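Long-range contacts in alpha-glucosidase ([Eubacterium] rectale, PDB 6PNR), which probably cleaves alpha-glycosides of sulfoquinovose, the sugar of sulfolipids, as a retaining-type glycoside hydrolase of family 31: residues Thr171-Asn176 / Gly480-Gly485; Val472-Leu477 / Asp588-Tyr593; Glu581-Ala586 / Asp613-Gln618. All coordinates share one frame; numbering follows the deposited sequence.

Contact 1. Residues Thr171-Asn176 / Gly480-Gly485; sequences TFVSTN and GMMGCG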
loop_
_atom_site.group_PDB
_atom_site.type_symbol
_atom_site.label_atom_id
_atom_site.label_comp_id
_atom_site.label_asym_id
_atom_site.label_seq_id
_atom_site.Cartn_x
_atom_site.Cartn_y
_atom_site.Cartn_z
ATOM N N THR A 171 -9.582 -21.903 6.650
ATOM C CA THR A 171 -9.339 -23.056 7.510
ATOM C C THR A 171 -7.948 -22.887 8.103
ATOM O O THR A 171 -7.004 -22.579 7.365
ATOM C CB THR A 171 -9.400 -24.357 6.700
ATOM O OG1 THR A 171 -10.498 -24.296 5.773
ATOM C CG2 THR A 171 -9.543 -25.581 7.617
ATOM N N PHE A 172 -7.803 -23.083 9.410
ATOM C CA PHE A 172 -6.471 -23.085 9.993
ATOM C C PHE A 172 -6.366 -24.172 11.060
ATOM O O PHE A 172 -7.367 -24.679 11.568
ATOM C CB PHE A 172 -6.089 -21.706 10.572
ATOM C CG PHE A 172 -6.829 -21.333 11.836
ATOM C CD1 PHE A 172 -8.039 -20.663 11.778
ATOM C CD2 PHE A 172 -6.305 -21.650 13.078
ATOM C CE1 PHE A 172 -8.723 -20.322 12.943
ATOM C CE2 PHE A 172 -6.970 -21.310 14.239
ATOM C CZ PHE A 172 -8.177 -20.642 14.176
ATOM N N VAL A 173 -5.121 -24.523 11.367
ATOM C CA VAL A 173 -4.760 -25.490 12.396
ATOM C C VAL A 173 -4.036 -24.736 13.500
ATOM O O VAL A 173 -3.124 -23.950 13.220
ATOM C CB VAL A 173 -3.852 -26.592 11.829
ATOM C CG1 VAL A 173 -3.366 -27.543 12.944
ATOM C CG2 VAL A 173 -4.569 -27.359 10.736
ATOM N N SER A 174 -4.420 -24.988 14.748
ATOM C CA SER A 174 -3.816 -24.345 15.905
ATOM C C SER A 174 -2.915 -25.314 16.661
ATOM O O SER A 174 -3.111 -26.532 16.628
ATOM C CB SER A 174 -4.893 -23.812 16.859
ATOM O OG SER A 174 -4.353 -23.570 18.151
ATOM N N THR A 175 -1.928 -24.754 17.364
ATOM C CA THR A 175 -1.068 -25.574 18.207
ATOM C C THR A 175 -1.776 -26.059 19.475
ATOM O O THR A 175 -1.208 -26.874 20.201
ATOM C CB THR A 175 0.213 -24.809 18.557
ATOM O OG1 THR A 175 -0.106 -23.516 19.082
ATOM C CG2 THR A 175 1.068 -24.614 17.293
ATOM N N ASN A 176 -2.986 -25.589 19.746
ATOM C CA ASN A 176 -3.863 -26.282 20.692
ATOM C C ASN A 176 -4.427 -27.577 20.114
ATOM O O ASN A 176 -5.288 -28.184 20.761
ATOM C CB ASN A 176 -5.016 -25.369 21.121
ATOM C CG ASN A 176 -4.541 -24.153 21.879
ATOM O OD1 ASN A 176 -3.492 -24.178 22.517
ATOM N ND2 ASN A 176 -5.307 -23.072 21.802
ATOM N N GLY A 480 -0.266 -29.081 2.776
ATOM C CA GLY A 480 -0.373 -30.383 3.408
ATOM C C GLY A 480 -1.132 -30.326 4.715
ATOM O O GLY A 480 -1.897 -31.240 5.034
ATOM N N MET A 481 -0.941 -29.250 5.487
ATOM C CA MET A 481 -1.705 -29.087 6.716
ATOM C C MET A 481 -3.192 -28.886 6.433
ATOM O O MET A 481 -4.016 -29.093 7.331
ATOM C CB MET A 481 -1.146 -27.918 7.539
ATOM C CG MET A 481 0.244 -28.171 8.135
ATOM S SD MET A 481 0.294 -29.655 9.202
ATOM C CE MET A 481 -0.895 -29.200 10.458
ATOM N N MET A 482 -3.553 -28.513 5.206
ATOM C CA MET A 482 -4.947 -28.416 4.795
ATOM C C MET A 482 -5.496 -29.716 4.224
ATOM O O MET A 482 -6.662 -29.742 3.819
ATOM C CB MET A 482 -5.115 -27.303 3.754
ATOM C CG MET A 482 -4.645 -25.953 4.236
ATOM S SD MET A 482 -5.822 -25.173 5.371
ATOM C CE MET A 482 -5.317 -25.813 6.983
ATOM N N GLY A 483 -4.699 -30.785 4.175
ATOM C CA GLY A 483 -5.168 -32.045 3.629
ATOM C C GLY A 483 -4.905 -32.261 2.152
ATOM O O GLY A 483 -5.376 -33.264 1.597
ATOM N N CYS A 484 -4.188 -31.348 1.483
ATOM C CA CYS A 484 -3.725 -31.567 0.113
ATOM C C CYS A 484 -2.293 -32.079 0.223
ATOM O O CYS A 484 -1.338 -31.299 0.302
ATOM C CB CYS A 484 -3.828 -30.292 -0.722
ATOM S SG CYS A 484 -5.535 -29.864 -1.130
ATOM N N GLY A 485 -2.154 -33.407 0.236
ATOM C CA GLY A 485 -0.911 -34.086 0.546
ATOM C C GLY A 485 -0.014 -34.413 -0.617
ATOM O O GLY A 485 1.088 -34.937 -0.403
#
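Val173, on strand 168-174 of the N-terminal beta domain, next to the outermost strand 114-118 of its sheet, meets Met481 and Met482 where helix 469-481 of the (beta/alpha)8 barrel comes to its end. The helix finishes in a Schellman motif: Gly483 has a positive phi of 92°, and its N returns to Gly480 O at 3.0 Å, inside the last turn. The two methionines just ahead of that glycine face the strand, an instructive case of two bent thioether chains fitting a helix end to the side of a sheet.

Met482 can be followed outward from its backbone. CB and CG form the stem. Beyond them, SD lies 3.5 Å from Thr171 O and also touches the CB of that threonine. A last bend, chi3 88°, brings CE round to the strand, where it sits 3.7 Å from Thr171 O and 4.2 Å from Phe172 CA. The same methyl reaches Val173 CG2 at 4.1 Å.

Met481 approaches the valine differently. Its chain, bent at chi2 and chi3, crosses the Val173 side chain at about a right angle, and only the terminal methyl does the touching. Leu220 and Ile224 of helix 217-228 also pack on Val173, while Leu221 of that helix meets Met481, so a second helix shares the apolar core. Thr171 OG1 is hydrogen-bonded to Gln169 and His181. Val173 CG1 lies 3.9 Å from Met481 CE, and Val173 CG2 lies 3.9 Å from Met481 O.

Contact 2. Residues Val472-Leu477 / Asp588-Tyr593; sequences VICGAL and DIQYEY. With SO4 (sulfate ion), chain D.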
loop_
_atom_site.group_PDB
_atom_site.type_symbol
_atom_site.label_atom_id
_atom_site.label_comp_id
_atom_site.label_asym_id
_atom_site.label_seq_id
_atom_site.Cartn_x
_atom_site.Cartn_y
_atom_site.Cartn_z
ATOM N N VAL A 472 8.221 -22.612 -2.716
ATOM C CA VAL A 472 7.651 -23.926 -2.991
ATOM C C VAL A 472 7.542 -24.752 -1.710
ATOM O O VAL A 472 6.559 -25.479 -1.499
ATOM C CB VAL A 472 8.512 -24.645 -4.042
ATOM C CG1 VAL A 472 8.081 -26.120 -4.166
ATOM C CG2 VAL A 472 8.469 -23.888 -5.384
ATOM N N ILE A 473 8.558 -24.678 -0.847
ATOM C CA ILE A 473 8.544 -25.498 0.366
ATOM C C ILE A 473 7.444 -25.032 1.301
ATOM O O ILE A 473 6.708 -25.843 1.885
ATOM C CB ILE A 473 9.908 -25.457 1.075
ATOM C CG1 ILE A 473 11.024 -25.875 0.137
ATOM C CG2 ILE A 473 9.876 -26.359 2.316
ATOM C CD1 ILE A 473 12.328 -25.247 0.484
ATOM N N CYS A 474 7.345 -23.713 1.487
ATOM C CA CYS A 474 6.272 -23.136 2.292
ATOM C C CYS A 474 4.899 -23.547 1.758
ATOM O O CYS A 474 4.000 -23.919 2.528
ATOM C CB CYS A 474 6.429 -21.608 2.300
ATOM S SG CYS A 474 5.405 -20.755 3.534
ATOM N N GLY A 475 4.723 -23.486 0.437
ATOM C CA GLY A 475 3.462 -23.901 -0.154
ATOM C C GLY A 475 3.162 -25.366 0.088
ATOM O O GLY A 475 2.008 -25.743 0.286
ATOM N N ALA A 476 4.197 -26.212 0.062
ATOM C CA ALA A 476 4.006 -27.635 0.304
ATOM C C ALA A 476 3.579 -27.891 1.742
ATOM O O ALA A 476 2.632 -28.646 1.994
ATOM C CB ALA A 476 5.288 -28.395 -0.017
ATOM N N LEU A 477 4.253 -27.251 2.696
ATOM C CA LEU A 477 3.915 -27.447 4.104
ATOM C C LEU A 477 2.501 -26.955 4.406
ATOM O O LEU A 477 1.701 -27.669 5.022
ATOM C CB LEU A 477 4.946 -26.740 4.984
ATOM C CG LEU A 477 6.355 -27.333 4.988
ATOM C CD1 LEU A 477 7.287 -26.461 5.824
ATOM C CD2 LEU A 477 6.334 -28.782 5.531
ATOM N N ASP A 588 8.802 -23.428 14.173
ATOM C CA ASP A 588 9.226 -22.193 13.520
ATOM C C ASP A 588 9.899 -22.425 12.180
ATOM O O ASP A 588 10.302 -21.458 11.524
ATOM C CB ASP A 588 10.185 -21.411 14.420
ATOM C CG ASP A 588 9.521 -20.914 15.682
ATOM O OD1 ASP A 588 8.356 -20.451 15.606
ATOM O OD2 ASP A 588 10.167 -20.989 16.750
ATOM N N ILE A 589 10.050 -23.673 11.764
ATOM C CA ILE A 589 10.845 -24.019 10.598
ATOM C C ILE A 589 9.915 -24.230 9.413
ATOM O O ILE A 589 8.982 -25.037 9.482
ATOM C CB ILE A 589 11.692 -25.269 10.871
ATOM C CG1 ILE A 589 12.837 -24.911 11.837
ATOM C CG2 ILE A 589 12.192 -25.868 9.560
ATOM C CD1 ILE A 589 13.503 -26.103 12.468
ATOM N N GLN A 590 10.166 -23.516 8.316
ATOM C CA GLN A 590 9.317 -23.678 7.146
ATOM C C GLN A 590 10.085 -23.939 5.855
ATOM O O GLN A 590 9.453 -24.048 4.797
ATOM C CB GLN A 590 8.391 -22.456 6.978
ATOM C CG GLN A 590 9.088 -21.170 6.560
ATOM C CD GLN A 590 8.115 -20.032 6.281
ATOM O OE1 GLN A 590 7.253 -19.713 7.101
ATOM N NE2 GLN A 590 8.244 -19.419 5.107
ATOM N N TYR A 591 11.415 -24.059 5.901
ATOM C CA TYR A 591 12.192 -24.419 4.717
ATOM C C TYR A 591 12.915 -25.757 4.885
ATOM O O TYR A 591 13.807 -26.088 4.089
ATOM C CB TYR A 591 13.163 -23.285 4.356
ATOM C CG TYR A 591 12.439 -21.976 4.046
ATOM C CD1 TYR A 591 11.501 -21.901 3.025
ATOM C CD2 TYR A 591 12.682 -20.830 4.784
ATOM C CE1 TYR A 591 10.831 -20.708 2.745
ATOM C CE2 TYR A 591 12.032 -19.635 4.505
ATOM C CZ TYR A 591 11.116 -19.579 3.488
ATOM O OH TYR A 591 10.451 -18.400 3.243
ATOM N N GLU A 592 12.546 -26.538 5.890
ATOM C CA GLU A 592 12.828 -27.966 5.927
ATOM C C GLU A 592 11.501 -28.711 6.008
ATOM O O GLU A 592 10.517 -28.184 6.534
ATOM C CB GLU A 592 13.705 -28.361 7.138
ATOM C CG GLU A 592 14.835 -27.376 7.435
ATOM C CD GLU A 592 15.730 -27.846 8.564
ATOM O OE1 GLU A 592 15.272 -28.677 9.377
ATOM O OE2 GLU A 592 16.889 -27.386 8.636
ATOM N N TYR A 593 11.481 -29.937 5.495
ATOM C CA TYR A 593 10.306 -30.791 5.617
ATOM C C TYR A 593 10.728 -32.239 5.824
ATOM O O TYR A 593 11.816 -32.648 5.410
ATOM C CB TYR A 593 9.379 -30.689 4.383
ATOM C CG TYR A 593 9.986 -31.100 3.050
ATOM C CD1 TYR A 593 10.655 -30.171 2.246
ATOM C CD2 TYR A 593 9.861 -32.399 2.575
ATOM C CE1 TYR A 593 11.197 -30.546 1.006
ATOM C CE2 TYR A 593 10.400 -32.782 1.353
ATOM C CZ TYR A 593 11.062 -31.855 0.569
ATOM O OH TYR A 593 11.591 -32.249 -0.648
HETATM S S SO4 D . 13.567 -21.910 8.495
HETATM O O1 SO4 D . 12.148 -21.571 8.667
HETATM O O2 SO4 D . 14.202 -21.998 9.820
HETATM O O3 SO4 D . 14.246 -20.854 7.731
HETATM O O4 SO4 D . 13.704 -23.204 7.801
#
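At the junction of the (beta/alpha)8 barrel with the C-terminal beta domain, Ile473 and Leu477, one turn apart on helix 469-481, close on the backbone of Gln590 in the loop that leads into strand 593-595. Ile473 CG2 and Leu477 CD1 each lie 3.4 Å from Gln590 O. That carbonyl oxygen is buried among methyl groups and has no hydrogen-bonding partner in the model. Further on, Leu477 CD2 packs 3.8 Å from Tyr593 CB, and Ile473 CG2 comes obliquely to the ring of that tyrosine, whose hydroxyl is bonded to Phe516 O.

The Gln590 side chain works on two fronts. Its CG, set between the backbone N and the carbonyl carbon (chi1 70°), covers one face of the Tyr591 ring, 3.8 Å above the plane and over its centre. The amide end lies beside the helix, with NE2 3.5 Å from Cys474 SG; its orientation is fixed by Ser122 O, which accepts from NE2, and by Phe124 N, which donates to OE1.

A sulfate ion, probably from the crystallisation liquor, is gripped by two successive backbone N-H groups. Gln590 N reaches its O1 at 2.8 Å and a nearly straight 165°, while Tyr591 N reaches O4 at 3.1 Å. Sulfate O3 lies near the plane of the Tyr591 ring, at its edge, 3.3 Å from CD2.

Contact 3. Residues Glu581-Ala586 / Asp613-Gln618; sequences ESDAKA and DVYLPQ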
loop_
_atom_site.group_PDB
_atom_site.type_symbol
_atom_site.label_atom_id
_atom_site.label_comp_id
_atom_site.label_asym_id
_atom_site.label_seq_id
_atom_site.Cartn_x
_atom_site.Cartn_y
_atom_site.Cartn_z
ATOM N N GLU A 581 6.572 -33.522 18.114
ATOM C CA GLU A 581 5.648 -32.510 18.619
ATOM C C GLU A 581 6.177 -31.764 19.834
ATOM O O GLU A 581 5.644 -30.699 20.161
ATOM C CB GLU A 581 4.302 -33.135 18.964
ATOM C CG GLU A 581 3.644 -33.819 17.800
ATOM C CD GLU A 581 2.185 -34.090 18.050
ATOM O OE1 GLU A 581 1.722 -33.749 19.155
ATOM O OE2 GLU A 581 1.505 -34.637 17.151
ATOM N N SER A 582 7.186 -32.295 20.520
ATOM C CA SER A 582 7.755 -31.634 21.690
ATOM C C SER A 582 8.901 -30.697 21.340
ATOM O O SER A 582 9.434 -30.032 22.235
ATOM C CB SER A 582 8.251 -32.675 22.703
ATOM O OG SER A 582 7.209 -33.569 23.047
ATOM N N ASP A 583 9.298 -30.641 20.070
ATOM C CA ASP A 583 10.453 -29.856 19.646
ATOM C C ASP A 583 9.981 -28.434 19.362
ATOM O O ASP A 583 9.244 -28.200 18.399
ATOM C CB ASP A 583 11.104 -30.497 18.425
ATOM C CG ASP A 583 12.445 -29.882 18.082
ATOM O OD1 ASP A 583 12.597 -28.652 18.237
ATOM O OD2 ASP A 583 13.345 -30.632 17.649
ATOM N N ALA A 584 10.398 -27.487 20.206
ATOM C CA ALA A 584 9.908 -26.116 20.090
ATOM C C ALA A 584 10.349 -25.470 18.782
ATOM O O ALA A 584 9.583 -24.713 18.169
ATOM C CB ALA A 584 10.381 -25.282 21.278
ATOM N N LYS A 585 11.585 -25.746 18.346
ATOM C CA LYS A 585 12.072 -25.160 17.101
ATOM C C LYS A 585 11.313 -25.698 15.894
ATOM O O LYS A 585 11.186 -24.999 14.886
ATOM C CB LYS A 585 13.572 -25.421 16.937
ATOM C CG LYS A 585 14.448 -24.696 17.951
ATOM C CD LYS A 585 15.924 -24.968 17.695
ATOM C CE LYS A 585 16.801 -24.359 18.786
ATOM N NZ LYS A 585 18.257 -24.573 18.522
ATOM N N ALA A 586 10.801 -26.929 15.981
ATOM C CA ALA A 586 10.068 -27.518 14.865
ATOM C C ALA A 586 8.856 -26.688 14.450
ATOM O O ALA A 586 8.428 -26.774 13.296
ATOM C CB ALA A 586 9.631 -28.934 15.219
ATOM N N ASP A 613 23.321 -24.957 6.395
ATOM C CA ASP A 613 22.965 -25.135 7.798
ATOM C C ASP A 613 21.643 -25.884 7.900
ATOM O O ASP A 613 20.679 -25.543 7.210
ATOM C CB ASP A 613 22.840 -23.782 8.508
ATOM C CG ASP A 613 24.160 -23.025 8.582
ATOM O OD1 ASP A 613 25.231 -23.673 8.646
ATOM O OD2 ASP A 613 24.126 -21.773 8.581
ATOM N N VAL A 614 21.589 -26.891 8.770
ATOM C CA VAL A 614 20.407 -27.733 8.928
ATOM C C VAL A 614 20.090 -27.844 10.409
ATOM O O VAL A 614 20.996 -28.012 11.232
ATOM C CB VAL A 614 20.632 -29.138 8.325
ATOM C CG1 VAL A 614 19.394 -30.019 8.500
ATOM C CG2 VAL A 614 21.053 -29.042 6.857
ATOM N N TYR A 615 18.812 -27.756 10.755
ATOM C CA TYR A 615 18.363 -28.137 12.085
ATOM C C TYR A 615 17.735 -29.523 12.015
ATOM O O TYR A 615 16.746 -29.724 11.302
ATOM C CB TYR A 615 17.365 -27.143 12.674
ATOM C CG TYR A 615 16.804 -27.678 13.978
ATOM C CD1 TYR A 615 17.508 -27.523 15.167
ATOM C CD2 TYR A 615 15.600 -28.378 14.015
ATOM C CE1 TYR A 615 17.023 -28.029 16.361
ATOM C CE2 TYR A 615 15.105 -28.893 15.210
ATOM C CZ TYR A 615 15.825 -28.710 16.379
ATOM O OH TYR A 615 15.356 -29.209 17.574
ATOM N N LEU A 616 18.294 -30.473 12.773
ATOM C CA LEU A 616 17.710 -31.803 12.888
ATOM C C LEU A 616 17.029 -31.966 14.241
ATOM O O LEU A 616 17.630 -31.636 15.272
ATOM C CB LEU A 616 18.776 -32.892 12.722
ATOM C CG LEU A 616 19.446 -33.055 11.366
ATOM C CD1 LEU A 616 20.498 -34.147 11.450
ATOM C CD2 LEU A 616 18.411 -33.381 10.304
ATOM N N PRO A 617 15.790 -32.448 14.282
ATOM C CA PRO A 617 15.193 -32.838 15.564
ATOM C C PRO A 617 15.966 -33.992 16.187
ATOM O O PRO A 617 16.715 -34.701 15.514
ATOM C CB PRO A 617 13.770 -33.269 15.184
ATOM C CG PRO A 617 13.521 -32.641 13.826
ATOM C CD PRO A 617 14.854 -32.598 13.153
ATOM N N GLN A 618 15.763 -34.180 17.496
ATOM C CA GLN A 618 16.424 -35.249 18.246
ATOM C C GLN A 618 16.012 -36.627 17.748
ATOM O O GLN A 618 14.873 -37.054 17.960
ATOM C CB GLN A 618 16.110 -35.141 19.746
ATOM C CG GLN A 618 16.681 -33.907 20.423
ATOM C CD GLN A 618 18.199 -33.934 20.516
ATOM O OE1 GLN A 618 18.795 -34.953 20.887
ATOM N NE2 GLN A 618 18.833 -32.813 20.175
#
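Asp583 and Tyr615 meet tip to tip: the phenol OH donates to Asp583 OD2 over a very short 2.5 Å. The carboxylate stands almost upright against the ring, the two planes being 82° apart, and OD2 lies at the ring edge, in its plane. Asp583 CG is anti to its backbone N (chi1 -170°), as is Tyr615 CG to its own. Asp583 OD1, itself 2.9 Å from Tyr615 OH, accepts weak bonds from Lys585 N and Ala586 N of its own loop, while OD2 also rests 3.6 Å from Pro617 CB.

Lys585 supplies the apolar half. Its chain is extended beyond CG and crosses Tyr615 at about a right angle. CB makes a CH-pi contact 4.3 Å from the ring centroid, offset toward the rim, and Lys585 CD lies 3.5 Å from Tyr615 CE1. An alanine in place of Tyr615 would probably leave Asp583 OD2 without its donor and the Lys585 methylenes without the ring face they cover.

Partly open to solvent, the contact ties a surface loop to the end of strand 611-616 in the C-terminal beta domain of this family 31 enzyme.

Overall arrangement
Followed from the N terminus, the contacts overlap in a chain, 1 with 2 and 2 with 3, while 1 and 3 follow in series. Contact 1 opens on strand 168-174 and closes some 300 residues later, at the end of helix 469-481, bringing the N-terminal beta domain onto the barrel. Before it closes, contact 2 has already opened on the same helix, so the two cross; contact 2 then closes in the loop before strand 593-595 and joins barrel to C-terminal domain. Contact 3, wholly within that domain, opens after contact 1 has closed and crosses contact 2. These last two touch directly: Glu592 OE2 lies 2.9 Å from Tyr615 N, a probable hydrogen bond. Contacts 1 and 3 stay about 8 Å apart at their nearest atoms.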